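PDB 5U5N: HTPA Reductase from Selaginella moellendorffii, which probably catalyses the NAD(P)H-dependent reduction of 4-hydroxy-tetrahydrodipicolinate to tetrahydrodipicolinate in lysine biosynthesis, and binds NAD. Local coordinates for residues V32-T37 with K66-E71; Q18-A23 with I76-T81; D11-V16 with G42-V47. All blocks are in the same frame, centred on the assembly; numbering follows the deposited sequence. Where two conformers were deposited one is given.

In the fold
All three interactions lie in the N-terminal, nucleotide-binding part of the chain, and each has a segment that touches NAD. Interactions 1 and 2 are buried. Interaction 3 is only partly buried. Interactions 2 and 3 share helix 15-27: interaction 2 uses its side, interaction 3 its start and the loop before it. Interactions 1 and 3 reach the same small mixed sheet through strands 34-37 and 44-48, and T37 joins them by a hydrogen bond to D11. The chemistry follows the place. Aliphatic side chains fill interaction 1, and a tyrosine joins them in interaction 2. Interaction 3 sets a thin apolar contact beside a polar cofactor loop.

Interaction 1: V32-T37 with K66-E71; sequences VPLSLT and KEVITE. With NAD (nicotinamide-adenine-dinucleotide), chain C.
L34 and V68 meet through their branch ends. CD1 of L34 lies 3.6 Å from CG2 of V68, and the two side chains run past each other in opposite directions. V32 adds a second aliphatic group. Its CG1 is 3.8 Å from CG2 of V68 and equally near the other methyl, CG1, so it meets both branches of the fork. The torsion of V32 explains this: CG1 stands opposite the backbone N (chi1 171°), which carries it out to the helix. These three residues are buried and form the tight part of the contact. M8 of strand 7-10 also packs on V68, and Y72 packs on V32.

The other side is looser and faces solvent. There E67 crosses L34 at about a right angle, with OE1 3.7 Å from L34 CD1. Its OE2 makes a salt bridge with R56 of strand 51-57, a strand that L34 also touches. Further along strand 34-37, L36 packs on R61 and V64, earlier in the same helix. The O of L36 lies 3.2 Å from C2A of the NAD adenine, so this strand leads from the helix to the cofactor.

The chemistry between the two segments is almost wholly apolar. Helix 61-71 is therefore held against strand 34-37 by shape and burial rather than by directed bonds, and the one charged side chain in the contact, E67, stands at its exposed edge.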
# COMPACT_ATOMS: atom_id res chain seq x y z
N VAL A 32 29.92 17.99 11.53
CA VAL A 32 31.37 18.10 11.73
C VAL A 32 31.87 19.09 10.68
O VAL A 32 31.56 18.92 9.51
CB VAL A 32 32.02 16.71 11.60
CG1 VAL A 32 33.53 16.82 11.60
CG2 VAL A 32 31.57 15.80 12.73
N PRO A 33 32.63 20.15 11.07
CA PRO A 33 33.00 21.16 10.09
C PRO A 33 34.25 20.78 9.27
O PRO A 33 35.11 21.64 8.99
CB PRO A 33 33.26 22.38 10.96
CG PRO A 33 33.89 21.79 12.17
CD PRO A 33 33.17 20.49 12.40
N LEU A 34 34.32 19.51 8.87
CA LEU A 34 35.31 19.01 7.90
C LEU A 34 34.62 18.10 6.92
O LEU A 34 33.70 17.40 7.28
CB LEU A 34 36.42 18.24 8.61
CG LEU A 34 37.36 19.11 9.44
CD1 LEU A 34 37.97 18.34 10.57
CD2 LEU A 34 38.45 19.66 8.57
N SER A 35 35.04 18.17 5.67
CA SER A 35 34.52 17.34 4.60
C SER A 35 35.66 16.97 3.66
O SER A 35 36.72 17.62 3.65
CB SER A 35 33.42 18.10 3.86
OG SER A 35 32.74 17.26 2.93
N LEU A 36 35.45 15.91 2.90
CA LEU A 36 36.42 15.42 1.92
C LEU A 36 35.77 15.57 0.56
O LEU A 36 34.58 15.21 0.39
CB LEU A 36 36.79 13.98 2.22
CG LEU A 36 37.68 13.84 3.45
CD1 LEU A 36 37.76 12.43 3.94
CD2 LEU A 36 39.10 14.34 3.15
N THR A 37 36.50 16.16 -0.38
CA THR A 37 36.01 16.37 -1.73
C THR A 37 36.87 15.50 -2.64
O THR A 37 37.81 14.85 -2.18
CB THR A 37 35.95 17.87 -2.13
OG1 THR A 37 35.29 18.01 -3.39
CG2 THR A 37 37.35 18.52 -2.21
N LYS A 66 41.88 11.88 11.51
CA LYS A 66 42.48 12.01 12.84
C LYS A 66 41.97 13.25 13.56
O LYS A 66 41.80 13.25 14.78
CB LYS A 66 44.02 12.11 12.74
CG LYS A 66 44.75 12.12 14.09
CD LYS A 66 44.49 10.89 14.96
CE LYS A 66 44.76 9.56 14.25
NZ LYS A 66 44.72 8.42 15.19
N GLU A 67 41.77 14.31 12.81
CA GLU A 67 41.26 15.56 13.34
C GLU A 67 39.78 15.41 13.71
O GLU A 67 39.37 15.85 14.79
CB GLU A 67 41.45 16.67 12.31
CG GLU A 67 41.35 18.06 12.92
CD GLU A 67 41.47 19.19 11.90
OE1 GLU A 67 40.72 20.19 12.10
OE2 GLU A 67 42.29 19.09 10.93
N VAL A 68 39.00 14.78 12.83
CA VAL A 68 37.57 14.55 13.12
C VAL A 68 37.43 13.63 14.31
O VAL A 68 36.67 13.92 15.22
CB VAL A 68 36.81 13.96 11.92
CG1 VAL A 68 35.42 13.54 12.30
CG2 VAL A 68 36.73 14.95 10.78
N ILE A 69 38.15 12.52 14.31
CA ILE A 69 38.06 11.55 15.39
C ILE A 69 38.46 12.12 16.76
O ILE A 69 37.81 11.81 17.74
CB ILE A 69 38.79 10.23 15.02
CG1 ILE A 69 37.90 9.36 14.14
CG2 ILE A 69 39.20 9.43 16.24
CD1 ILE A 69 36.78 8.60 14.87
N THR A 70 39.50 12.96 16.86
CA THR A 70 39.87 13.50 18.19
C THR A 70 38.81 14.50 18.75
O THR A 70 38.59 14.52 19.96
CB THR A 70 41.35 14.01 18.29
OG1 THR A 70 41.56 15.07 17.37
CG2 THR A 70 42.37 12.87 18.02
N GLU A 71 38.14 15.29 17.90
CA GLU A 71 37.09 16.20 18.39
C GLU A 71 35.69 15.55 18.42
O GLU A 71 34.89 15.92 19.24
CB GLU A 71 37.06 17.54 17.60
CG GLU A 71 38.24 18.48 17.94
CD GLU A 71 37.94 19.99 17.82
OE1 GLU A 71 36.73 20.38 17.78
OE2 GLU A 71 38.92 20.79 17.78
PA NAD C . 27.89 15.35 -7.64
O1A NAD C . 28.66 15.06 -8.92
O2A NAD C . 27.04 16.59 -7.49
O5B NAD C . 28.88 15.32 -6.39
C5B NAD C . 29.67 14.20 -6.05
C4B NAD C . 30.90 14.75 -5.35
O4B NAD C . 31.73 13.70 -4.86
C3B NAD C . 31.76 15.63 -6.25
O3B NAD C . 31.63 17.00 -5.83
C2B NAD C . 33.18 15.05 -6.13
O2B NAD C . 34.20 16.08 -6.11
C1B NAD C . 33.08 14.18 -4.86
N9A NAD C . 34.02 13.04 -4.71
C8A NAD C . 34.47 12.21 -5.67
N7A NAD C . 35.31 11.29 -5.16
C5A NAD C . 35.40 11.50 -3.83
C6A NAD C . 36.14 10.90 -2.70
N6A NAD C . 36.94 9.83 -2.89
N1A NAD C . 35.97 11.42 -1.47
C2A NAD C . 35.17 12.49 -1.25
N3A NAD C . 34.48 13.10 -2.24
C4A NAD C . 34.55 12.66 -3.53
O3 NAD C . 27.02 14.02 -7.33
PN NAD C . 25.56 14.04 -6.62
O1N NAD C . 24.63 14.69 -7.62
O2N NAD C . 25.69 14.61 -5.22
O5D NAD C . 25.33 12.45 -6.47
C5D NAD C . 26.25 11.68 -5.71
C4D NAD C . 25.95 10.19 -5.73
O4D NAD C . 24.78 9.93 -4.96
C3D NAD C . 25.69 9.62 -7.14
O3D NAD C . 26.32 8.34 -7.31
C2D NAD C . 24.18 9.49 -7.20
O2D NAD C . 23.74 8.41 -8.03
C1D NAD C . 23.84 9.19 -5.75
N1N NAD C . 22.44 9.44 -5.35
C2N NAD C . 21.86 8.50 -4.59
C3N NAD C . 20.55 8.61 -4.13
C7N NAD C . 19.93 7.52 -3.28
O7N NAD C . 18.72 7.39 -3.31
N7N NAD C . 20.67 6.69 -2.53
C4N NAD C . 19.84 9.76 -4.49
C5N NAD C . 20.44 10.73 -5.29
C6N NAD C . 21.75 10.55 -5.71

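Interaction 2: Q18-A23 with I76-T81; sequences QAVAEA and IVVDYT. With NAD (nicotinamide-adenine-dinucleotide), chain C.
V20 and V78 both hold CG1 opposite the backbone N, with chi1 of 168° and 174°, and these two methyls meet at 3.9 Å, CG1 to CG1. The same torsion in V20 leaves CG2 beside its own N, where it reaches the ring of Y80. That ring is brought over by a chi1 of -77°, which sets CG of Y80 beside the backbone N. V20 CG2 then lies 3.6 Å from Y80 CE2, and CD2 of that ring is its next neighbour. The methyl comes in obliquely, and the two side chains cross at about a right angle.

Helix 15-27 follows strand 7-10 in the chain, and strand 76-79 lies next to strand 7-10 in the parallel sheet of this Rossmann-type domain. The contact thus packs the first helix on the sheet. V20 also touches V9, and V78 touches T247 and V251 of helix 241-259.

Y80 has a second role at the cofactor. O4D of the NAD nicotinamide ribose lies at its ring edge, in plane, 3.4 Å from Y80 CD1. CE1 of the same ring is 3.8 Å from NAD C2N. The phenol OH is hydrogen-bonded to OG1 of T247. With an alanine in place of Y80, T247 would probably lose this hydroxyl partner, and a gap would open between V20 and the nicotinamide ribose.

T81 follows and faces the adenine end of NAD. Its CG2 lies 3.2 Å from NAD N3A. Its OG1 gives a hydrogen bond of 2.7 Å to OD1 of D79, on the syn side of the carboxylate. T104 OG1 also bonds to D79 OD1, and N89 and Y93 bond to OD2 of that aspartate.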
# COMPACT_ATOMS: atom_id res chain seq x y z
N GLN A 18 25.59 18.28 -0.35
CA GLN A 18 25.13 19.61 0.17
C GLN A 18 23.70 19.56 0.75
O GLN A 18 23.46 20.05 1.85
CB GLN A 18 25.17 20.65 -0.95
CG GLN A 18 24.62 22.02 -0.58
CD GLN A 18 25.06 23.11 -1.53
OE1 GLN A 18 26.22 23.19 -1.91
NE2 GLN A 18 24.10 23.98 -1.91
N ALA A 19 22.76 18.99 -0.02
CA ALA A 19 21.37 18.85 0.45
C ALA A 19 21.31 18.07 1.76
O ALA A 19 20.64 18.52 2.68
CB ALA A 19 20.51 18.22 -0.63
N VAL A 20 22.07 16.98 1.89
CA VAL A 20 22.09 16.19 3.13
C VAL A 20 22.60 17.01 4.31
O VAL A 20 22.06 16.93 5.44
CB VAL A 20 22.94 14.92 2.99
CG1 VAL A 20 23.23 14.24 4.34
CG2 VAL A 20 22.25 13.93 2.06
N ALA A 21 23.67 17.77 4.07
CA ALA A 21 24.28 18.55 5.14
C ALA A 21 23.34 19.65 5.62
O ALA A 21 23.21 19.90 6.80
CB ALA A 21 25.61 19.15 4.67
N GLU A 22 22.69 20.32 4.68
CA GLU A 22 21.73 21.37 4.99
C GLU A 22 20.53 20.87 5.75
O GLU A 22 20.05 21.54 6.66
CB GLU A 22 21.29 22.09 3.73
CG GLU A 22 22.44 22.89 3.19
CD GLU A 22 22.02 24.05 2.35
OE1 GLU A 22 21.97 23.82 1.11
OE2 GLU A 22 21.72 25.14 2.92
N ALA A 23 20.06 19.69 5.36
CA ALA A 23 18.96 19.03 6.04
C ALA A 23 19.38 18.53 7.41
O ALA A 23 18.57 18.59 8.35
CB ALA A 23 18.43 17.89 5.21
N ILE A 76 29.61 9.70 12.60
CA ILE A 76 29.13 8.81 11.57
C ILE A 76 29.37 9.53 10.28
O ILE A 76 29.02 10.69 10.17
CB ILE A 76 27.60 8.55 11.73
CG1 ILE A 76 27.37 7.67 12.94
CG2 ILE A 76 27.03 7.91 10.46
CD1 ILE A 76 25.93 7.50 13.36
N VAL A 77 29.91 8.84 9.31
CA VAL A 77 30.17 9.42 8.00
C VAL A 77 28.99 9.15 7.07
O VAL A 77 28.46 8.06 7.04
CB VAL A 77 31.44 8.83 7.38
CG1 VAL A 77 31.64 9.35 5.97
CG2 VAL A 77 32.66 9.15 8.25
N VAL A 78 28.59 10.18 6.33
CA VAL A 78 27.64 10.07 5.25
C VAL A 78 28.37 10.28 3.93
O VAL A 78 28.97 11.36 3.74
CB VAL A 78 26.58 11.15 5.39
CG1 VAL A 78 25.66 11.14 4.19
CG2 VAL A 78 25.76 10.90 6.67
N ASP A 79 28.36 9.26 3.06
CA ASP A 79 29.05 9.27 1.79
C ASP A 79 28.08 9.41 0.61
O ASP A 79 27.32 8.49 0.32
CB ASP A 79 29.88 7.99 1.63
CG ASP A 79 30.88 8.06 0.50
OD1 ASP A 79 30.44 8.00 -0.66
OD2 ASP A 79 32.13 8.18 0.75
N TYR A 80 28.09 10.60 -0.01
CA TYR A 80 27.54 10.86 -1.32
C TYR A 80 28.64 11.47 -2.19
O TYR A 80 28.81 12.70 -2.28
CB TYR A 80 26.36 11.83 -1.27
CG TYR A 80 25.09 11.20 -0.80
CD1 TYR A 80 24.22 10.58 -1.70
CD2 TYR A 80 24.72 11.26 0.55
CE1 TYR A 80 23.00 10.02 -1.28
CE2 TYR A 80 23.50 10.70 0.98
CZ TYR A 80 22.65 10.08 0.07
OH TYR A 80 21.46 9.53 0.52
N THR A 81 29.37 10.56 -2.84
CA THR A 81 30.48 10.88 -3.70
C THR A 81 30.17 10.47 -5.13
O THR A 81 29.34 11.07 -5.76
CB THR A 81 31.79 10.27 -3.14
OG1 THR A 81 31.63 8.84 -2.96
CG2 THR A 81 32.14 10.89 -1.82
PA NAD C . 27.89 15.35 -7.64
O1A NAD C . 28.66 15.06 -8.92
O2A NAD C . 27.04 16.59 -7.49
O5B NAD C . 28.88 15.32 -6.39
C5B NAD C . 29.67 14.20 -6.05
C4B NAD C . 30.90 14.75 -5.35
O4B NAD C . 31.73 13.70 -4.86
C3B NAD C . 31.76 15.63 -6.25
O3B NAD C . 31.63 17.00 -5.83
C2B NAD C . 33.18 15.05 -6.13
O2B NAD C . 34.20 16.08 -6.11
C1B NAD C . 33.08 14.18 -4.86
N9A NAD C . 34.02 13.04 -4.71
C8A NAD C . 34.47 12.21 -5.67
N7A NAD C . 35.31 11.29 -5.16
C5A NAD C . 35.40 11.50 -3.83
C6A NAD C . 36.14 10.90 -2.70
N6A NAD C . 36.94 9.83 -2.89
N1A NAD C . 35.97 11.42 -1.47
C2A NAD C . 35.17 12.49 -1.25
N3A NAD C . 34.48 13.10 -2.24
C4A NAD C . 34.55 12.66 -3.53
O3 NAD C . 27.02 14.02 -7.33
PN NAD C . 25.56 14.04 -6.62
O1N NAD C . 24.63 14.69 -7.62
O2N NAD C . 25.69 14.61 -5.22
O5D NAD C . 25.33 12.45 -6.47
C5D NAD C . 26.25 11.68 -5.71
C4D NAD C . 25.95 10.19 -5.73
O4D NAD C . 24.78 9.93 -4.96
C3D NAD C . 25.69 9.62 -7.14
O3D NAD C . 26.32 8.34 -7.31
C2D NAD C . 24.18 9.49 -7.20
O2D NAD C . 23.74 8.41 -8.03
C1D NAD C . 23.84 9.19 -5.75
N1N NAD C . 22.44 9.44 -5.35
C2N NAD C . 21.86 8.50 -4.59
C3N NAD C . 20.55 8.61 -4.13
C7N NAD C . 19.93 7.52 -3.28
O7N NAD C . 18.72 7.39 -3.31
N7N NAD C . 20.67 6.69 -2.53
C4N NAD C . 19.84 9.76 -4.49
C5N NAD C . 20.44 10.73 -5.29
C6N NAD C . 21.75 10.55 -5.71

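Interaction 3: D11-V16 with G42-V47; sequences DCTGKV and GGKRVV. With NAD (nicotinamide-adenine-dinucleotide), chain C.
T13 touches K44 and V46 with one methyl, CG2. At the start of the second segment, G42 accepts a hydrogen bond from K44. The bond from K44 NZ to G42 O is 2.8 Å, and the donor sits above the carbonyl plane. It curls the lysine chain back, and K44 CD lies 4.3 Å from T13 CG2. V46, two residues on, crosses T13 at about a right angle, with its CG1 4.0 Å from T13 CG2. Its other methyl, CG2, turns to SG of C12, but C12 has two conformers and that contact is doubtful in detail.

Behind this apolar patch T13 is held by D11. OG1 and N of T13 both donate to D11 OD1, at 2.6 and 2.9 Å and from the same face of the carboxylate. The bond from T13 N makes an Asx turn. D11 OD2 takes a hydrogen bond of 2.9 Å from O3B of the NAD adenosine ribose. G14 CA passes 3.3 Å from NAD O5B. The backbone N of K15 bonds to O2A of NAD, and that of V16 to O2N. A helix start gripping the pyrophosphate, after a tight turn that ends in G14, is typical of a Rossmann dinucleotide-binding site.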
# COMPACT_ATOMS: atom_id res chain seq x y z
N ASP A 11 30.54 14.25 0.04
CA ASP A 11 31.20 15.53 -0.14
C ASP A 11 30.14 16.59 0.03
O ASP A 11 29.18 16.60 -0.72
CB ASP A 11 31.74 15.54 -1.59
CG ASP A 11 32.41 16.85 -2.01
OD1 ASP A 11 32.51 17.83 -1.24
OD2 ASP A 11 32.86 16.90 -3.19
N CYS A 12 30.30 17.49 0.99
CA CYS A 12 29.28 18.53 1.19
C CYS A 12 29.19 19.55 0.04
O CYS A 12 28.25 20.35 0.03
CB CYS A 12 29.44 19.22 2.54
SG CYS A 12 30.83 20.35 2.62
N THR A 13 30.13 19.52 -0.92
CA THR A 13 30.07 20.36 -2.13
C THR A 13 29.39 19.72 -3.31
O THR A 13 29.07 20.41 -4.25
CB THR A 13 31.49 20.78 -2.61
OG1 THR A 13 32.23 19.64 -3.07
CG2 THR A 13 32.24 21.44 -1.50
N GLY A 14 29.21 18.41 -3.29
CA GLY A 14 28.36 17.74 -4.28
C GLY A 14 26.89 18.10 -4.11
O GLY A 14 26.52 18.68 -3.10
N LYS A 15 26.05 17.79 -5.09
CA LYS A 15 24.66 18.28 -5.05
C LYS A 15 23.84 17.64 -3.95
O LYS A 15 23.19 18.34 -3.20
CB LYS A 15 23.96 18.09 -6.39
CG LYS A 15 24.73 18.60 -7.57
CD LYS A 15 23.90 19.45 -8.48
CE LYS A 15 24.57 19.49 -9.83
NZ LYS A 15 24.18 18.28 -10.61
N VAL A 16 23.90 16.31 -3.85
CA VAL A 16 23.15 15.56 -2.83
C VAL A 16 23.81 15.69 -1.48
O VAL A 16 23.11 15.80 -0.46
CB VAL A 16 23.02 14.05 -3.20
CG1 VAL A 16 22.29 13.26 -2.12
CG2 VAL A 16 22.26 13.89 -4.52
N GLY A 42 39.76 21.35 -5.28
CA GLY A 42 40.64 22.02 -4.29
C GLY A 42 40.02 22.12 -2.91
O GLY A 42 38.83 21.90 -2.74
N GLY A 43 40.85 22.46 -1.92
CA GLY A 43 40.36 22.82 -0.59
C GLY A 43 39.54 24.12 -0.61
O GLY A 43 39.77 25.01 -1.45
N LYS A 44 38.60 24.24 0.31
CA LYS A 44 37.78 25.45 0.41
C LYS A 44 36.95 25.46 1.70
O LYS A 44 36.87 24.46 2.39
CB LYS A 44 36.83 25.55 -0.80
CG LYS A 44 36.05 24.27 -1.10
CD LYS A 44 35.26 24.40 -2.38
CE LYS A 44 36.12 24.35 -3.64
NZ LYS A 44 36.56 22.96 -3.99
N ARG A 45 36.34 26.61 1.98
CA ARG A 45 35.45 26.81 3.12
C ARG A 45 34.07 27.05 2.55
O ARG A 45 33.88 28.00 1.79
CB ARG A 45 35.86 28.05 3.95
CG ARG A 45 36.91 27.86 5.04
CD ARG A 45 37.50 29.22 5.48
NE ARG A 45 38.29 29.88 4.40
CZ ARG A 45 38.75 31.12 4.41
NH1 ARG A 45 38.55 31.93 5.45
NH2 ARG A 45 39.44 31.57 3.35
N VAL A 46 33.11 26.21 2.91
CA VAL A 46 31.71 26.41 2.50
C VAL A 46 30.83 26.66 3.72
O VAL A 46 31.14 26.20 4.82
CB VAL A 46 31.15 25.22 1.69
CG1 VAL A 46 31.98 24.98 0.44
CG2 VAL A 46 31.09 23.93 2.49
N VAL A 47 29.73 27.39 3.52
CA VAL A 47 28.75 27.62 4.59
C VAL A 47 27.55 26.69 4.41
O VAL A 47 26.90 26.75 3.39
CB VAL A 47 28.27 29.08 4.64
CG1 VAL A 47 27.59 29.35 5.98
CG2 VAL A 47 29.43 30.06 4.43
PA NAD C . 27.89 15.35 -7.64
O1A NAD C . 28.66 15.06 -8.92
O2A NAD C . 27.04 16.59 -7.49
O5B NAD C . 28.88 15.32 -6.39
C5B NAD C . 29.67 14.20 -6.05
C4B NAD C . 30.90 14.75 -5.35
O4B NAD C . 31.73 13.70 -4.86
C3B NAD C . 31.76 15.63 -6.25
O3B NAD C . 31.63 17.00 -5.83
C2B NAD C . 33.18 15.05 -6.13
O2B NAD C . 34.20 16.08 -6.11
C1B NAD C . 33.08 14.18 -4.86
N9A NAD C . 34.02 13.04 -4.71
C8A NAD C . 34.47 12.21 -5.67
N7A NAD C . 35.31 11.29 -5.16
C5A NAD C . 35.40 11.50 -3.83
C6A NAD C . 36.14 10.90 -2.70
N6A NAD C . 36.94 9.83 -2.89
N1A NAD C . 35.97 11.42 -1.47
C2A NAD C . 35.17 12.49 -1.25
N3A NAD C . 34.48 13.10 -2.24
C4A NAD C . 34.55 12.66 -3.53
O3 NAD C . 27.02 14.02 -7.33
PN NAD C . 25.56 14.04 -6.62
O1N NAD C . 24.63 14.69 -7.62
O2N NAD C . 25.69 14.61 -5.22
O5D NAD C . 25.33 12.45 -6.47
C5D NAD C . 26.25 11.68 -5.71
C4D NAD C . 25.95 10.19 -5.73
O4D NAD C . 24.78 9.93 -4.96
C3D NAD C . 25.69 9.62 -7.14
O3D NAD C . 26.32 8.34 -7.31
C2D NAD C . 24.18 9.49 -7.20
O2D NAD C . 23.74 8.41 -8.03
C1D NAD C . 23.84 9.19 -5.75
N1N NAD C . 22.44 9.44 -5.35
C2N NAD C . 21.86 8.50 -4.59
C3N NAD C . 20.55 8.61 -4.13
C7N NAD C . 19.93 7.52 -3.28
O7N NAD C . 18.72 7.39 -3.31
N7N NAD C . 20.67 6.69 -2.53
C4N NAD C . 19.84 9.76 -4.49
C5N NAD C . 20.44 10.73 -5.29
C6N NAD C . 21.75 10.55 -5.71